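Local atomic coordinates of cadherin-related family member 2 (Mus musculus, PDB entry 5CYX), a protein that probably forms calcium-dependent adhesive complexes with CDHR5 on adjacent microvilli, thereby controlling how microvilli pack at the apical membrane of epithelial cells. Residues 97-102 against 199-204; 141-146 against 186-191; 103-108 against 204-209; 72-77 against 91-96; 108-113 against 123-128. All coordinates share one frame; numbering follows the deposited sequence.

Interaction 1: residues 97-102 against 199-204. With CA (calcium ion), chain C; CA (calcium ion), chain D; CA (calcium ion), chain B.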
# COMPACT_ATOMS: atom_id res chain seq x y z
N ASP A 97 28.97 4.95 15.76
CA ASP A 97 27.61 4.69 16.14
C ASP A 97 27.43 3.19 16.43
O ASP A 97 27.99 2.33 15.69
CB ASP A 97 26.62 5.12 15.02
CG ASP A 97 25.15 5.16 15.50
OD1 ASP A 97 24.89 5.27 16.73
OD2 ASP A 97 24.25 5.03 14.62
N ARG A 98 26.71 2.89 17.51
CA ARG A 98 26.23 1.48 17.75
C ARG A 98 24.71 1.52 18.07
O ARG A 98 24.13 2.61 18.43
CB ARG A 98 27.03 0.84 18.86
CG ARG A 98 28.49 0.61 18.54
CD ARG A 98 28.64 -0.67 17.77
NE ARG A 98 30.01 -0.94 17.36
CZ ARG A 98 30.59 -0.47 16.27
NH1 ARG A 98 31.84 -0.82 16.00
NH2 ARG A 98 29.97 0.34 15.43
N ASN A 99 24.04 0.38 17.89
CA ASN A 99 22.61 0.33 18.08
C ASN A 99 22.22 0.26 19.58
O ASN A 99 21.82 -0.83 20.08
CB ASN A 99 21.99 -0.81 17.31
CG ASN A 99 20.52 -0.69 17.19
OD1 ASN A 99 19.93 0.33 17.55
ND2 ASN A 99 19.90 -1.73 16.73
N ASP A 100 22.33 1.41 20.25
CA ASP A 100 21.95 1.53 21.67
C ASP A 100 20.68 2.36 21.82
O ASP A 100 20.33 2.66 22.94
CB ASP A 100 23.08 2.21 22.48
CG ASP A 100 23.48 3.62 21.90
OD1 ASP A 100 23.10 3.97 20.76
OD2 ASP A 100 24.12 4.41 22.59
N ASN A 101 20.01 2.80 20.74
CA ASN A 101 18.70 3.45 20.98
C ASN A 101 17.54 2.63 20.44
O ASN A 101 17.74 1.85 19.50
CB ASN A 101 18.65 4.87 20.46
CG ASN A 101 19.46 5.82 21.30
OD1 ASN A 101 19.02 6.24 22.39
ND2 ASN A 101 20.63 6.16 20.83
N ILE A 102 16.37 2.77 21.10
CA ILE A 102 15.11 2.16 20.64
C ILE A 102 14.17 3.13 19.89
O ILE A 102 14.21 4.36 20.10
CB ILE A 102 14.30 1.47 21.74
CG1 ILE A 102 13.79 2.49 22.80
CG2 ILE A 102 15.12 0.41 22.48
CD1 ILE A 102 12.86 1.85 23.82
N LYS A 199 22.32 -6.68 16.69
CA LYS A 199 21.37 -6.22 17.67
C LYS A 199 20.26 -5.47 16.94
O LYS A 199 20.54 -4.60 16.07
CB LYS A 199 22.07 -5.32 18.67
CG LYS A 199 21.15 -4.72 19.73
CD LYS A 199 20.61 -5.83 20.65
CE LYS A 199 19.78 -5.26 21.79
NZ LYS A 199 19.20 -6.36 22.59
N THR A 200 19.02 -5.87 17.22
CA THR A 200 17.84 -5.16 16.73
C THR A 200 17.12 -4.65 17.96
O THR A 200 16.98 -5.41 18.91
CB THR A 200 16.91 -6.11 15.95
OG1 THR A 200 17.54 -6.54 14.72
CG2 THR A 200 15.56 -5.42 15.64
N GLN A 201 16.66 -3.39 17.96
CA GLN A 201 15.91 -2.88 19.15
C GLN A 201 14.44 -2.70 18.83
O GLN A 201 14.10 -2.31 17.71
CB GLN A 201 16.48 -1.56 19.62
CG GLN A 201 17.96 -1.60 19.96
CD GLN A 201 18.24 -1.97 21.40
OE1 GLN A 201 17.33 -2.35 22.15
NE2 GLN A 201 19.49 -1.86 21.79
N CYS A 202 13.57 -2.97 19.82
CA CYS A 202 12.10 -2.82 19.65
C CYS A 202 11.49 -1.83 20.66
O CYS A 202 12.04 -1.57 21.71
CB CYS A 202 11.39 -4.20 19.68
SG CYS A 202 11.76 -5.31 18.25
N SER A 203 10.37 -1.22 20.29
CA SER A 203 9.70 -0.28 21.15
C SER A 203 8.90 -1.00 22.20
O SER A 203 8.72 -2.20 22.13
CB SER A 203 8.69 0.53 20.36
OG SER A 203 7.62 -0.31 19.97
N GLN A 204 8.37 -0.22 23.15
CA GLN A 204 7.32 -0.72 24.02
C GLN A 204 6.05 -0.91 23.15
O GLN A 204 5.88 -0.21 22.17
CB GLN A 204 7.06 0.23 25.23
CG GLN A 204 6.46 1.61 24.89
CD GLN A 204 6.17 2.49 26.14
OE1 GLN A 204 5.68 2.00 27.16
NE2 GLN A 204 6.43 3.79 26.03
CA CA C . 23.83 5.00 18.77
CA CA D . 18.20 1.84 17.22
CA CA B . 24.56 6.54 22.40
O HOH W 1 22.38 6.85 23.49
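K199 O receives an N-H from the side-chain amide of N99, with ND2 3.0 Å from that oxygen. The oxygen lies close to the amide plane of N99, whereas the donor stands well above the plane of the K199 carbonyl. The other end of the same amide belongs to a metal: N99 OD1 binds a calcium ion at 2.3 Å, and N101 O is a second ligand of that ion. Q201 replies from the facing segment. Its chain bends at chi2 (-89°) and slides past N99 in the opposite direction, leaving the two amide planes 86° apart. Q201 NE2 then gives N99 O a nearly straight hydrogen bond of 3.1 Å (171° at the hydrogen). Alongside, Q201 OE1 rests 3.6 Å from I102 CG2, where the two side chains meet at about a right angle. An alanine in place of Q201 would probably leave N99 O without this donor and I102 CG2 without part of its cover. D97 to N101 spell the Asp-x-Asn-Asp-Asn linker motif of cadherins. D97 OD1, R98 O and D100 OD1 share a second calcium with E18, E69 and D133, and D100 OD2 reaches a third. Linker groups are thus divided between metal and neighbouring loop, which suggests that calcium binding and the seating of the linker are probably coupled through N99.

Interaction 2: residues 141-146 against 186-191. With CA (calcium ion), chain D.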
# COMPACT_ATOMS: atom_id res chain seq x y z
N GLN A 141 10.88 0.07 11.32
CA GLN A 141 9.88 -0.78 10.68
C GLN A 141 8.75 -0.94 11.67
O GLN A 141 8.99 -0.87 12.89
CB GLN A 141 10.45 -2.17 10.36
CG GLN A 141 11.85 -2.16 9.76
CD GLN A 141 12.19 -3.44 8.98
OE1 GLN A 141 13.36 -3.71 8.66
NE2 GLN A 141 11.17 -4.21 8.65
N TYR A 142 7.54 -1.16 11.17
CA TYR A 142 6.34 -1.34 11.98
C TYR A 142 5.70 -2.70 11.85
O TYR A 142 5.71 -3.29 10.79
CB TYR A 142 5.30 -0.30 11.58
CG TYR A 142 5.82 1.10 11.76
CD1 TYR A 142 6.54 1.73 10.74
CD2 TYR A 142 5.60 1.80 12.95
CE1 TYR A 142 7.04 3.02 10.92
CE2 TYR A 142 6.09 3.07 13.13
CZ TYR A 142 6.78 3.69 12.12
OH TYR A 142 7.26 4.96 12.33
N PHE A 143 5.03 -3.12 12.92
CA PHE A 143 4.39 -4.45 12.98
C PHE A 143 3.10 -4.38 13.75
O PHE A 143 3.02 -3.68 14.77
CB PHE A 143 5.28 -5.48 13.68
CG PHE A 143 6.60 -5.59 13.10
CD1 PHE A 143 6.85 -6.49 12.04
CD2 PHE A 143 7.62 -4.77 13.54
CE1 PHE A 143 8.11 -6.57 11.48
CE2 PHE A 143 8.88 -4.82 12.96
CZ PHE A 143 9.13 -5.73 11.92
N ILE A 144 2.09 -5.09 13.24
CA ILE A 144 0.86 -5.32 13.94
C ILE A 144 1.04 -6.61 14.72
O ILE A 144 1.16 -7.67 14.12
CB ILE A 144 -0.36 -5.44 13.00
CG1 ILE A 144 -0.64 -4.07 12.37
CG2 ILE A 144 -1.60 -5.91 13.78
CD1 ILE A 144 -1.62 -4.16 11.21
N GLU A 145 1.06 -6.52 16.04
CA GLU A 145 1.27 -7.69 16.90
C GLU A 145 -0.00 -8.48 17.15
O GLU A 145 0.01 -9.70 17.03
CB GLU A 145 1.91 -7.29 18.25
CG GLU A 145 3.37 -6.86 18.14
CD GLU A 145 4.29 -8.01 17.75
OE1 GLU A 145 4.56 -8.90 18.61
OE2 GLU A 145 4.73 -8.05 16.56
N LYS A 146 -1.08 -7.79 17.50
CA LYS A 146 -2.34 -8.43 17.81
C LYS A 146 -3.51 -7.58 17.39
O LYS A 146 -3.42 -6.34 17.38
CB LYS A 146 -2.43 -8.72 19.33
CG LYS A 146 -3.51 -9.74 19.68
CD LYS A 146 -3.33 -10.44 21.03
CE LYS A 146 -2.03 -11.25 21.13
NZ LYS A 146 -1.85 -12.29 20.06
N LYS A 186 4.10 -2.73 17.40
CA LYS A 186 5.44 -2.31 17.81
C LYS A 186 6.25 -1.77 16.63
O LYS A 186 5.85 -1.89 15.49
CB LYS A 186 6.22 -3.40 18.55
CG LYS A 186 6.48 -4.64 17.72
CD LYS A 186 7.42 -5.64 18.40
CE LYS A 186 7.85 -6.69 17.36
NZ LYS A 186 8.54 -7.90 17.92
N ALA A 187 7.36 -1.13 16.97
CA ALA A 187 8.28 -0.60 16.00
C ALA A 187 9.64 -1.15 16.37
O ALA A 187 9.99 -1.10 17.54
CB ALA A 187 8.27 0.94 16.01
N CYS A 188 10.36 -1.71 15.40
CA CYS A 188 11.75 -2.10 15.60
C CYS A 188 12.64 -1.35 14.63
O CYS A 188 12.18 -0.81 13.62
CB CYS A 188 11.95 -3.61 15.40
SG CYS A 188 10.81 -4.60 16.41
N ASP A 189 13.93 -1.29 14.93
CA ASP A 189 14.85 -0.78 13.97
C ASP A 189 15.20 -1.97 13.03
O ASP A 189 14.73 -3.12 13.22
CB ASP A 189 16.06 -0.08 14.61
CG ASP A 189 16.82 -0.95 15.58
OD1 ASP A 189 16.91 -2.16 15.33
OD2 ASP A 189 17.31 -0.42 16.62
N SER A 190 16.06 -1.70 12.09
CA SER A 190 16.42 -2.64 11.04
C SER A 190 17.78 -3.29 11.38
O SER A 190 18.44 -3.86 10.55
CB SER A 190 16.45 -1.91 9.68
OG SER A 190 15.23 -1.22 9.40
N GLY A 191 18.20 -3.23 12.65
CA GLY A 191 19.41 -3.87 13.10
C GLY A 191 20.66 -3.05 12.90
O GLY A 191 20.69 -2.03 12.16
CA CA D . 18.20 1.84 17.22
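F143, K186 and C188 lie on one face of an antiparallel strand pair in the second cadherin repeat, a beta-sandwich domain, while Y142 and A187 occupy the other. C188 SG, disulfide-bonded to C202, lies obliquely 5.0 Å from the F143 ring centroid. K186 starts with CG between its backbone N and carbonyl carbon (chi1 62°) and then runs extended. Its NZ ends over the F143 ring at a range allowing at most a weak cation-pi attraction. E145 and K186 cross obliquely, with E145 OE2 3.5 Å from K186 CE, but their charged ends stop short of a salt bridge. An alanine at K186 would probably strip E145 of its aliphatic neighbour and the nearby positive charge. On the opposite face Y142 CD2 meets A187 CB at 4.2 Å, and Y142 OH is hydrogen-bonded to A129 N. Paired backbone bonds join Q141 with C188 and F143 with K186, the straightest being Q141 N to C188 O at 2.8 Å. Beyond F143 a classic beta bulge disturbs the edge strand, E145 and K146 both facing E184. Past C188, D189 OD1 accepts from G191 N in an Asx turn, while D189 OD2 binds calcium at 2.5 Å.

Interaction 3: residues 103-108 against 204-209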
# COMPACT_ATOMS: atom_id res chain seq x y z
N PRO A 103 13.28 2.57 19.05
CA PRO A 103 12.22 3.34 18.45
C PRO A 103 11.25 3.80 19.52
O PRO A 103 10.80 2.98 20.31
CB PRO A 103 11.54 2.33 17.52
CG PRO A 103 12.62 1.39 17.14
CD PRO A 103 13.36 1.23 18.44
N VAL A 104 10.92 5.08 19.51
CA VAL A 104 10.03 5.67 20.51
C VAL A 104 8.87 6.40 19.80
O VAL A 104 9.07 7.06 18.75
CB VAL A 104 10.78 6.66 21.48
CG1 VAL A 104 11.62 5.88 22.49
CG2 VAL A 104 11.67 7.64 20.72
N PHE A 105 7.68 6.21 20.35
CA PHE A 105 6.44 6.88 19.96
C PHE A 105 6.18 7.88 21.06
O PHE A 105 6.53 7.59 22.20
CB PHE A 105 5.26 5.90 20.02
CG PHE A 105 5.31 4.74 19.03
CD1 PHE A 105 4.73 4.87 17.79
CD2 PHE A 105 5.83 3.52 19.38
CE1 PHE A 105 4.74 3.80 16.87
CE2 PHE A 105 5.82 2.44 18.50
CZ PHE A 105 5.28 2.58 17.24
N LEU A 106 5.49 8.99 20.77
CA LEU A 106 5.12 10.02 21.76
C LEU A 106 4.00 9.65 22.79
O LEU A 106 4.00 10.19 23.89
CB LEU A 106 4.74 11.33 21.05
CG LEU A 106 5.89 12.02 20.31
CD1 LEU A 106 5.34 13.00 19.29
CD2 LEU A 106 6.83 12.72 21.30
N ASN A 107 3.04 8.80 22.40
CA ASN A 107 2.07 8.19 23.32
C ASN A 107 2.06 6.68 23.14
O ASN A 107 2.56 6.16 22.14
CB ASN A 107 0.65 8.72 23.09
CG ASN A 107 0.54 10.20 23.38
OD1 ASN A 107 0.70 11.04 22.48
ND2 ASN A 107 0.30 10.53 24.63
N THR A 108 1.47 5.99 24.12
CA THR A 108 1.27 4.53 24.07
C THR A 108 -0.15 4.08 23.64
O THR A 108 -0.36 2.89 23.37
CB THR A 108 1.53 3.88 25.45
OG1 THR A 108 0.58 4.35 26.41
CG2 THR A 108 2.93 4.19 25.92
N GLN A 204 8.37 -0.22 23.15
CA GLN A 204 7.32 -0.72 24.02
C GLN A 204 6.05 -0.91 23.15
O GLN A 204 5.88 -0.21 22.17
CB GLN A 204 7.06 0.23 25.23
CG GLN A 204 6.46 1.61 24.89
CD GLN A 204 6.17 2.49 26.14
OE1 GLN A 204 5.68 2.00 27.16
NE2 GLN A 204 6.43 3.79 26.03
N PRO A 205 5.13 -1.82 23.55
CA PRO A 205 3.85 -1.97 22.85
C PRO A 205 3.08 -0.67 22.83
O PRO A 205 3.14 0.11 23.79
CB PRO A 205 3.06 -2.97 23.75
CG PRO A 205 4.05 -3.53 24.69
CD PRO A 205 5.09 -2.48 24.87
N VAL A 206 2.33 -0.48 21.75
CA VAL A 206 1.46 0.67 21.61
C VAL A 206 0.12 0.16 21.12
O VAL A 206 0.07 -0.86 20.43
CB VAL A 206 2.19 1.63 20.65
CG1 VAL A 206 1.51 1.79 19.28
CG2 VAL A 206 2.55 2.92 21.35
N PHE A 207 -0.95 0.84 21.46
CA PHE A 207 -2.30 0.41 21.13
C PHE A 207 -3.14 1.44 20.35
O PHE A 207 -3.09 2.67 20.62
CB PHE A 207 -3.02 0.02 22.41
CG PHE A 207 -2.35 -1.09 23.15
CD1 PHE A 207 -1.34 -0.82 24.06
CD2 PHE A 207 -2.70 -2.42 22.92
CE1 PHE A 207 -0.72 -1.85 24.78
CE2 PHE A 207 -2.09 -3.46 23.61
CZ PHE A 207 -1.09 -3.18 24.54
N VAL A 208 -3.85 0.94 19.35
CA VAL A 208 -4.78 1.73 18.56
C VAL A 208 -6.18 1.17 18.65
O VAL A 208 -6.45 0.04 18.18
CB VAL A 208 -4.36 1.81 17.08
CG1 VAL A 208 -5.24 2.81 16.33
CG2 VAL A 208 -2.91 2.23 17.00
N SER A 209 -7.04 1.97 19.26
CA SER A 209 -8.45 1.70 19.40
C SER A 209 -9.24 2.28 18.25
O SER A 209 -9.23 3.50 18.04
CB SER A 209 -8.96 2.31 20.70
OG SER A 209 -8.23 1.75 21.77
O HOH W 2 9.61 2.80 22.75
O HOH W 3 7.54 4.90 22.94
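T108 and V206 bring their CA atoms within 4.6 Å where the chain leaving the interdomain linker settles beside strand 206-213. The one direct backbone bond runs from F207 N to T108 O, 2.9 Å long and 160° at the hydrogen. V206 CA adds a CA-H...O approach to the same T108 O at 3.4 Å. F207 O in turn pairs with F110 N, so F207 bonds to residues on both sides of E109, as one residue does in a parallel sheet. Among the side chains V206 is central. Its CG2 lies over one face of the F105 ring, 4.3 Å from the centroid, and it also comes 3.3 Å from N107 O. Farther out, T108 CG2 meets the amide of Q204 at NE2, 3.5 Å away, the two side chains crossing at about a right angle. Water extends the contact where the backbones diverge. One molecule donates to P103 O at 2.7 Å and accepts from Q204 N; another accepts from F105 N and, weakly, from Q204 NE2. F105 also packs on A187, V127 and A129, which draws the linker's end into the second repeat. Such a first strand, entering parallel beside the last one, is characteristic of the cadherin Greek-key sandwich.

Interaction 4: residues 72-77 against 91-96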
# COMPACT_ATOMS: atom_id res chain seq x y z
N PRO A 72 29.89 13.00 18.42
CA PRO A 72 30.34 12.07 17.40
C PRO A 72 31.87 12.01 17.14
O PRO A 72 32.38 10.95 16.70
CB PRO A 72 29.58 12.52 16.15
CG PRO A 72 29.20 13.93 16.40
CD PRO A 72 29.03 14.07 17.88
N PHE A 73 32.57 13.12 17.41
CA PHE A 73 34.02 13.19 17.32
C PHE A 73 34.51 14.26 18.25
O PHE A 73 33.74 15.13 18.64
CB PHE A 73 34.49 13.43 15.85
CG PHE A 73 34.02 14.73 15.26
CD1 PHE A 73 32.77 14.83 14.64
CD2 PHE A 73 34.80 15.88 15.38
CE1 PHE A 73 32.31 16.05 14.12
CE2 PHE A 73 34.34 17.13 14.87
CZ PHE A 73 33.09 17.22 14.26
N PHE A 74 35.77 14.21 18.64
CA PHE A 74 36.38 15.28 19.40
C PHE A 74 37.90 15.15 19.35
O PHE A 74 38.41 14.10 18.99
CB PHE A 74 35.87 15.29 20.85
CG PHE A 74 36.16 14.01 21.60
CD1 PHE A 74 35.26 12.95 21.55
CD2 PHE A 74 37.32 13.86 22.32
CE1 PHE A 74 35.53 11.76 22.22
CE2 PHE A 74 37.58 12.68 23.02
CZ PHE A 74 36.69 11.62 22.95
N LYS A 75 38.61 16.23 19.66
CA LYS A 75 40.09 16.25 19.69
C LYS A 75 40.66 16.07 21.10
O LYS A 75 40.10 16.56 22.11
CB LYS A 75 40.63 17.61 19.22
CG LYS A 75 40.50 17.84 17.76
CD LYS A 75 41.07 19.21 17.33
CE LYS A 75 40.65 19.51 15.88
NZ LYS A 75 40.62 18.28 15.00
N ILE A 76 41.85 15.48 21.14
CA ILE A 76 42.63 15.43 22.36
C ILE A 76 44.05 15.88 22.08
O ILE A 76 44.49 15.82 20.96
CB ILE A 76 42.64 14.02 23.00
CG1 ILE A 76 43.03 12.96 21.96
CG2 ILE A 76 41.28 13.72 23.57
CD1 ILE A 76 43.25 11.56 22.53
N THR A 77 44.74 16.33 23.10
CA THR A 77 46.15 16.62 23.01
C THR A 77 46.90 15.53 23.81
O THR A 77 46.64 15.33 25.01
CB THR A 77 46.47 18.06 23.50
OG1 THR A 77 45.76 19.00 22.68
CG2 THR A 77 47.95 18.36 23.42
N MET A 91 45.25 14.66 18.33
CA MET A 91 44.75 13.39 17.83
C MET A 91 43.26 13.57 17.79
O MET A 91 42.66 14.12 18.72
CB MET A 91 45.06 12.30 18.86
CG MET A 91 44.74 10.88 18.46
SD MET A 91 46.28 9.99 18.12
CE MET A 91 45.89 9.18 16.57
N GLN A 92 42.65 13.12 16.72
CA GLN A 92 41.22 13.09 16.66
C GLN A 92 40.63 11.72 17.09
O GLN A 92 41.15 10.68 16.72
CB GLN A 92 40.75 13.43 15.27
CG GLN A 92 39.27 13.76 15.23
CD GLN A 92 38.80 14.11 13.84
OE1 GLN A 92 39.16 13.44 12.86
NE2 GLN A 92 37.97 15.15 13.74
N VAL A 93 39.52 11.78 17.84
CA VAL A 93 38.74 10.62 18.21
C VAL A 93 37.45 10.59 17.38
O VAL A 93 36.63 11.49 17.51
CB VAL A 93 38.46 10.60 19.72
CG1 VAL A 93 37.70 9.35 20.10
CG2 VAL A 93 39.76 10.67 20.50
N ILE A 94 37.31 9.60 16.47
CA ILE A 94 36.06 9.31 15.82
C ILE A 94 35.28 8.34 16.73
O ILE A 94 35.79 7.26 17.06
CB ILE A 94 36.28 8.72 14.41
CG1 ILE A 94 37.20 9.62 13.55
CG2 ILE A 94 34.98 8.48 13.67
CD1 ILE A 94 36.77 11.08 13.52
N VAL A 95 34.08 8.72 17.16
CA VAL A 95 33.18 7.82 17.89
C VAL A 95 32.27 7.14 16.88
O VAL A 95 31.61 7.82 16.11
CB VAL A 95 32.37 8.57 18.96
CG1 VAL A 95 31.48 7.61 19.75
CG2 VAL A 95 33.30 9.25 19.94
N GLU A 96 32.27 5.81 16.83
CA GLU A 96 31.37 5.08 15.94
C GLU A 96 30.00 4.78 16.58
O GLU A 96 29.90 4.33 17.75
CB GLU A 96 31.97 3.74 15.52
CG GLU A 96 33.08 3.85 14.50
CD GLU A 96 33.43 2.50 13.86
OE1 GLU A 96 33.34 1.46 14.57
OE2 GLU A 96 33.80 2.50 12.65
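Regular hairpin pairing joins F74 to V93 and I76 to M91 in the first cadherin repeat, between strands 73-81 and 86-96. Both couples are hydrogen-bonded pairs; F73 with I94 and K75 with Q92 are the non-hydrogen-bonded pairs between and beside them. V93 N reaches F74 O at 2.8 Å, nearly along the C=O axis, and V95 N closes the open end on P72 O, also at 2.8 Å. F74 and V93 are the two most engaged residues. F74 CG takes the crowded position between backbone N and carbonyl carbon (chi1 60°), and V93 CB sits over one face of its ring, 4.0 Å from the centroid. V95 CG2 touches F74 CE1 obliquely at 4.1 Å. The sheet face that bears F74 and V93, extended by I76 and M91 side by side (I76 CG1 to M91 CB 3.8 Å), belongs to the interior of the cadherin beta sandwich: the F74 ring stacks with Y50, and L66 and F51 lie against it. On the reverse face, F73 CD2 comes 3.6 Å from Q92 NE2, the ring and amide planes being 71° apart. I94 CD1 reaches F73 CB at 4.0 Å. N196 of a neighbouring subunit packs on P72, F73, Q92 and I94.

Interaction 5: residues 108-113 against 123-128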
# COMPACT_ATOMS: atom_id res chain seq x y z
N THR A 108 1.47 5.99 24.12
CA THR A 108 1.27 4.53 24.07
C THR A 108 -0.15 4.08 23.64
O THR A 108 -0.36 2.89 23.37
CB THR A 108 1.53 3.88 25.45
OG1 THR A 108 0.58 4.35 26.41
CG2 THR A 108 2.93 4.19 25.92
N GLU A 109 -1.12 5.00 23.66
CA GLU A 109 -2.45 4.69 23.15
C GLU A 109 -3.02 5.80 22.27
O GLU A 109 -2.90 6.99 22.58
CB GLU A 109 -3.49 4.30 24.21
CG GLU A 109 -2.99 3.65 25.49
CD GLU A 109 -2.88 4.67 26.60
OE1 GLU A 109 -3.49 4.43 27.66
OE2 GLU A 109 -2.23 5.73 26.41
N PHE A 110 -3.74 5.35 21.24
CA PHE A 110 -4.34 6.20 20.24
C PHE A 110 -5.73 5.69 20.05
O PHE A 110 -5.99 4.50 20.28
CB PHE A 110 -3.58 6.03 18.90
CG PHE A 110 -2.15 6.37 19.01
CD1 PHE A 110 -1.73 7.73 18.98
CD2 PHE A 110 -1.21 5.38 19.24
CE1 PHE A 110 -0.38 8.04 19.10
CE2 PHE A 110 0.14 5.70 19.35
CZ PHE A 110 0.56 7.02 19.28
N SER A 111 -6.61 6.55 19.56
CA SER A 111 -7.95 6.15 19.18
C SER A 111 -8.42 6.91 17.93
O SER A 111 -7.99 8.03 17.67
CB SER A 111 -8.93 6.34 20.31
OG SER A 111 -8.98 7.71 20.65
N THR A 112 -9.31 6.30 17.15
CA THR A 112 -9.88 6.97 16.01
C THR A 112 -11.22 6.32 15.66
O THR A 112 -11.52 5.19 16.11
CB THR A 112 -8.87 6.88 14.80
OG1 THR A 112 -9.29 7.72 13.75
CG2 THR A 112 -8.79 5.47 14.27
N SER A 113 -12.00 7.01 14.84
CA SER A 113 -13.24 6.47 14.32
C SER A 113 -13.19 6.37 12.79
O SER A 113 -12.69 7.28 12.13
CB SER A 113 -14.42 7.36 14.68
OG SER A 113 -14.51 7.41 16.06
N VAL A 123 -6.07 4.48 4.15
CA VAL A 123 -5.39 4.65 5.44
C VAL A 123 -6.40 4.89 6.58
O VAL A 123 -7.20 5.82 6.55
CB VAL A 123 -4.32 5.76 5.45
CG1 VAL A 123 -3.83 6.05 6.87
CG2 VAL A 123 -3.12 5.33 4.61
N VAL A 124 -6.26 4.09 7.62
CA VAL A 124 -7.10 4.15 8.81
C VAL A 124 -6.52 5.08 9.85
O VAL A 124 -7.24 5.76 10.49
CB VAL A 124 -7.26 2.75 9.46
CG1 VAL A 124 -7.91 2.84 10.88
CG2 VAL A 124 -8.10 1.91 8.57
N PHE A 125 -5.22 5.00 10.06
CA PHE A 125 -4.52 5.75 11.08
C PHE A 125 -3.05 5.59 10.83
O PHE A 125 -2.59 4.52 10.33
CB PHE A 125 -4.82 5.18 12.49
CG PHE A 125 -4.51 6.17 13.61
CD1 PHE A 125 -5.24 7.34 13.73
CD2 PHE A 125 -3.45 5.93 14.52
CE1 PHE A 125 -4.95 8.27 14.74
CE2 PHE A 125 -3.18 6.85 15.54
CZ PHE A 125 -3.90 8.04 15.63
N SER A 126 -2.29 6.59 11.25
CA SER A 126 -0.84 6.59 11.09
C SER A 126 -0.14 6.81 12.42
O SER A 126 -0.56 7.64 13.21
CB SER A 126 -0.45 7.64 10.05
OG SER A 126 -0.93 7.21 8.77
N VAL A 127 0.87 5.99 12.71
CA VAL A 127 1.74 6.23 13.84
C VAL A 127 3.18 6.56 13.37
O VAL A 127 3.57 6.26 12.23
CB VAL A 127 1.73 5.03 14.81
CG1 VAL A 127 0.35 4.92 15.47
CG2 VAL A 127 2.08 3.72 14.10
N LEU A 128 3.95 7.19 14.24
CA LEU A 128 5.34 7.52 13.93
C LEU A 128 6.23 7.16 15.11
O LEU A 128 6.02 7.64 16.22
CB LEU A 128 5.48 9.02 13.64
CG LEU A 128 6.85 9.47 13.14
CD1 LEU A 128 7.22 8.77 11.82
CD2 LEU A 128 6.88 10.99 13.02
O HOH W 4 -9.72 7.68 10.93
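Between the two sheets of the second cadherin repeat's sandwich, F110 and T112 of strand 109-115 face F125 and V127 of the opposing layer. The short strand axes run nearly antiparallel but 7.9 Å apart, too far for backbone pairing, so side chains do the joining. F125 CG stands anti to its backbone N (chi1 -161°), and the ring beyond it lies between F110 and T112. Its CE2 meets F110 CB at 3.5 Å and CG slightly farther off. The side chains of F110 and F125 cross at about a right angle, yet the ring planes stand 50° apart with centroids 5.7 Å from one another, an oblique pair. On the F110 ring V127 CG1 lies over one face, 4.3 Å from the centroid, in a CH-pi contact. T112 slides past F125 in the opposite direction, its CB 3.8 Å from F125 CD1. A water sits at the T112 end of the contact, 2.9 Å from T112 OG1 and near the carbonyl oxygens of S113 and V124. V127 also touches F105. Held by dispersion and ring contacts, the two layers depend on shape here, with a water lying between polar atoms of both at one end.

Worked through one cadherin chain, the five contacts show chemistry following place. Interaction 1 is a surface contact at the calcium-bound junction of the first two repeats, ruled by amides and metal. Interaction 3, also at the surface, continues from it and shares Q204. Interactions 2 and 4 are partly buried antiparallel strand pairs in different repeats, without touching each other. Interaction 5, partly buried, lies between sheets, trading backbone bonds for aromatic and methyl contacts, and meets interaction 3 through T108 and F110. The C188-C202 disulfide ties interaction 2 to interaction 1, and one calcium ion touches both. Strands 109-115, 206-213, 180-189 and 140-148, neighbours in one sheet, connect interactions 2, 3 and 5.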